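Local coordinates for protein ectonucleotide pyrophosphatase/phosphodiesterase family member 5 (Mus musculus, PDB 5VEO) that is a zinc-binding ectoenzyme of the nucleotide pyrophosphatase/phosphodiesterase family, probably a phosphodiesterase with restricted hydrolysis of nucleotides, at residues 64-70 against 356-360. The protein carries 1 engineered substitution. Residue numbers count along the deposited sequence, not the author numbering.
Sequences TLVTGLF and STDLY. With EDO (1,2-ethanediol), chain K.
A single water takes the place of direct hydrogen bonds between the two backbones: it donates to Thr64 O (2.9 Å) and Ser356 O (2.7 Å) and accepts from Tyr360 N (2.9 Å), joining helix 58-67 to residues 356-360, of which 356-358 have helical phi/psi without the regular bonds. The backbones come closest, CA to CA, at Gly68 and Thr357 (4.4 Å); Gly68 CA also makes a CA-H...O contact with Thr357 O (3.5 Å). Gly68 leaves the helix with positive phi (73°), and an ideal CB would clash with Tyr360 CD2, so glycine suits the place; its N still bonds Thr64 O (2.8 Å). Tyr360 (chi1 t) lays its ring against this helix end, with Thr67 O over one face (3.4 Å to CD2) and CB 3.3 Å from Gly68 N, while its hydroxyl reaches Leu372 N. In this alkaline-phosphatase-like fold the contact packs the C-terminal end of helix 58-67 against the segment leading from edge strand 349-355 of the main sheet into helix 359-366. The mt rotamer of Leu65 carries CD2 to Leu359 CD2 (3.9 Å) and Ser356 O (3.8 Å). Thr64 is two-faced: OG1 donates to Leu69 O (2.7 Å) and also hydrogen-bonds Pro60 O and His74 NE2, while CG2 meets Thr357 CG2 (3.8 Å). Thr67 OG1 accepts from Leu69 N (3.2 Å), an ST turn, and bonds Tyr63 O. Phe70 follows, N-cap of helix 71-74; Thr357 (chi1 p) sets CG2 over its ring, a CH-pi contact 4.2 Å from the centroid. Thr357 N bonds 1,2-ethanediol O1 weakly (3.4 Å); the diol also bonds Thr51 O.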
ATOM      1  N   THR A  64       5.635   0.067  -3.959  1.00  9.49           N
ATOM      2  CA  THR A  64       6.666  -0.868  -3.521  1.00  9.49           C
ATOM      3  C   THR A  64       6.371  -2.286  -4.005  1.00  9.43           C
ATOM      4  O   THR A  64       7.283  -3.012  -4.417  1.00 10.94           O
ATOM      5  CB  THR A  64       6.799  -0.825  -1.996  1.00 10.17           C
ATOM      6  OG1 THR A  64       7.455   0.393  -1.636  1.00  9.92           O
ATOM      7  CG2 THR A  64       7.616  -2.009  -1.456  1.00  9.98           C
ATOM      8  N   LEU A  65       5.114  -2.704  -3.969  1.00  9.55           N
ATOM      9  CA  LEU A  65       4.803  -4.070  -4.362  1.00  9.15           C
ATOM     10  C   LEU A  65       5.154  -4.329  -5.816  1.00 10.52           C
ATOM     11  O   LEU A  65       5.477  -5.464  -6.173  1.00 12.87           O
ATOM     12  CB  LEU A  65       3.325  -4.367  -4.119  1.00  9.64           C
ATOM     13  CG  LEU A  65       2.868  -4.418  -2.653  1.00  9.59           C
ATOM     14  CD1 LEU A  65       1.405  -4.829  -2.556  1.00 12.40           C
ATOM     15  CD2 LEU A  65       3.733  -5.328  -1.798  1.00 12.29           C
ATOM     16  N   VAL A  66       5.097  -3.304  -6.667  1.00 10.28           N
ATOM     17  CA  VAL A  66       5.313  -3.490  -8.103  1.00 10.35           C
ATOM     18  C   VAL A  66       6.668  -2.953  -8.566  1.00 10.35           C
ATOM     19  O   VAL A  66       6.964  -2.995  -9.775  1.00 12.91           O
ATOM     20  CB  VAL A  66       4.163  -2.895  -8.937  1.00 11.14           C
ATOM     21  CG1 VAL A  66       2.856  -3.584  -8.579  1.00 12.98           C
ATOM     22  CG2 VAL A  66       4.030  -1.364  -8.776  1.00 11.35           C
ATOM     23  N   THR A  67       7.538  -2.538  -7.631  1.00 10.60           N
ATOM     24  CA  THR A  67       8.906  -2.110  -7.933  1.00 12.89           C
ATOM     25  C   THR A  67       9.975  -2.773  -7.077  1.00 12.26           C
ATOM     26  O   THR A  67      11.140  -2.798  -7.496  1.00 14.95           O
ATOM     27  CB  THR A  67       9.077  -0.590  -7.765  1.00 12.18           C
ATOM     28  OG1 THR A  67       8.902  -0.226  -6.391  1.00 11.69           O
ATOM     29  CG2 THR A  67       8.108   0.195  -8.638  1.00 13.85           C
ATOM     30  N   GLY A  68       9.633  -3.284  -5.894  1.00 11.49           N
ATOM     31  CA  GLY A  68      10.618  -3.834  -4.984  1.00 13.46           C
ATOM     32  C   GLY A  68      11.478  -2.797  -4.309  1.00 12.23           C
ATOM     33  O   GLY A  68      12.495  -3.160  -3.702  1.00 15.80           O
ATOM     34  N   LEU A  69      11.086  -1.524  -4.380  1.00 11.51           N
ATOM     35  CA  LEU A  69      11.887  -0.414  -3.889  1.00 11.84           C
ATOM     36  C   LEU A  69      11.279   0.225  -2.650  1.00 12.28           C
ATOM     37  O   LEU A  69      10.062   0.279  -2.485  1.00 12.37           O
ATOM     38  CB  LEU A  69      12.028   0.661  -4.957  1.00 14.64           C
ATOM     39  CG  LEU A  69      12.872   0.278  -6.186  1.00 12.71           C
ATOM     40  CD1 LEU A  69      12.660   1.296  -7.293  1.00 16.74           C
ATOM     41  CD2 LEU A  69      14.320   0.180  -5.802  1.00 16.34           C
ATOM     42  N   PHE A  70      12.150   0.747  -1.797  1.00 12.04           N
ATOM     43  CA  PHE A  70      11.724   1.647  -0.737  1.00 11.43           C
ATOM     44  C   PHE A  70      11.248   2.968  -1.326  1.00  9.68           C
ATOM     45  O   PHE A  70      11.559   3.315  -2.477  1.00 12.14           O
ATOM     46  CB  PHE A  70      12.869   1.895   0.237  1.00 14.97           C
ATOM     47  CG  PHE A  70      13.243   0.693   1.028  1.00 17.89           C
ATOM     48  CD1 PHE A  70      12.351   0.151   1.931  1.00 19.68           C
ATOM     49  CD2 PHE A  70      14.480   0.096   0.870  1.00 23.50           C
ATOM     50  CE1 PHE A  70      12.690  -0.961   2.681  1.00 26.39           C
ATOM     51  CE2 PHE A  70      14.829  -1.017   1.621  1.00 25.13           C
ATOM     52  CZ  PHE A  70      13.930  -1.552   2.514  1.00 24.45           C
ATOM     53  N   SER A 356       7.830  -6.627   2.413  1.00  9.98           N
ATOM     54  CA  SER A 356       6.991  -6.438   1.238  1.00  9.58           C
ATOM     55  C   SER A 356       7.808  -6.049   0.013  1.00  9.59           C
ATOM     56  O   SER A 356       7.325  -6.223  -1.106  1.00 12.28           O
ATOM     57  CB  SER A 356       5.916  -5.391   1.499  1.00 12.28           C
ATOM     58  OG  SER A 356       6.477  -4.111   1.575  1.00 11.38           O
ATOM     59  N   THR A 357       9.025  -5.528   0.208  1.00  9.79           N
ATOM     60  CA  THR A 357       9.955  -5.294  -0.891  1.00 12.32           C
ATOM     61  C   THR A 357      10.367  -6.580  -1.592  1.00 14.65           C
ATOM     62  O   THR A 357      10.917  -6.509  -2.698  1.00 19.32           O
ATOM     63  CB  THR A 357      11.223  -4.609  -0.370  1.00 14.80           C
ATOM     64  OG1 THR A 357      11.666  -5.308   0.794  1.00 17.78           O
ATOM     65  CG2 THR A 357      10.979  -3.156  -0.048  1.00 13.96           C
ATOM     66  N   ASP A 358      10.153  -7.741  -0.974  1.00 13.81           N
ATOM     67  CA  ASP A 358      10.502  -9.013  -1.595  1.00 14.99           C
ATOM     68  C   ASP A 358       9.489  -9.464  -2.650  1.00 18.22           C
ATOM     69  O   ASP A 358       9.818 -10.330  -3.476  1.00 18.22           O
ATOM     70  CB  ASP A 358      10.620 -10.114  -0.536  1.00 17.42           C
ATOM     71  CG  ASP A 358      11.686  -9.839   0.503  1.00 23.65           C
ATOM     72  OD1 ASP A 358      12.721  -9.223   0.174  1.00 23.46           O
ATOM     73  OD2 ASP A 358      11.482 -10.274   1.672  1.00 30.63           O
ATOM     74  N   LEU A 359       8.265  -8.925  -2.640  1.00 14.54           N
ATOM     75  CA  LEU A 359       7.244  -9.455  -3.536  1.00 14.84           C
ATOM     76  C   LEU A 359       7.650  -9.270  -4.998  1.00 12.96           C
ATOM     77  O   LEU A 359       7.457 -10.168  -5.826  1.00 15.38           O
ATOM     78  CB  LEU A 359       5.891  -8.797  -3.275  1.00 15.16           C
ATOM     79  CG  LEU A 359       4.790  -9.300  -4.221  1.00 12.90           C
ATOM     80  CD1 LEU A 359       4.620 -10.805  -4.133  1.00 17.61           C
ATOM     81  CD2 LEU A 359       3.455  -8.596  -3.954  1.00 16.69           C
ATOM     82  N   TYR A 360       8.219  -8.116  -5.325  1.00 12.91           N
ATOM     83  CA  TYR A 360       8.656  -7.847  -6.692  1.00 14.13           C
ATOM     84  C   TYR A 360       9.616  -8.922  -7.190  1.00 13.92           C
ATOM     85  O   TYR A 360       9.479  -9.412  -8.320  1.00 14.80           O
ATOM     86  CB  TYR A 360       9.306  -6.472  -6.733  1.00 13.62           C
ATOM     87  CG  TYR A 360       9.906  -6.056  -8.066  1.00 13.32           C
ATOM     88  CD1 TYR A 360       9.104  -5.595  -9.100  1.00 13.22           C
ATOM     89  CD2 TYR A 360      11.279  -6.065  -8.259  1.00 16.36           C
ATOM     90  CE1 TYR A 360       9.653  -5.188 -10.310  1.00 15.74           C
ATOM     91  CE2 TYR A 360      11.837  -5.650  -9.451  1.00 16.72           C
ATOM     92  CZ  TYR A 360      11.025  -5.228 -10.474  1.00 15.33           C
ATOM     93  OH  TYR A 360      11.605  -4.823 -11.645  1.00 17.86           O
TER
HETATM   94  C1  EDO K 518      10.340  -3.276   4.263  1.00 26.29           C
HETATM   95  O1  EDO K 518       9.763  -3.985   3.133  1.00 28.09           O
HETATM   96  C2  EDO K 518      11.772  -3.714   4.623  1.00 31.39           C
HETATM   97  O2  EDO K 518      12.268  -2.965   5.770  1.00 30.05           O
HETATM   98  O   HOH W   1       7.975  -5.721  -3.710  1.00 12.24           O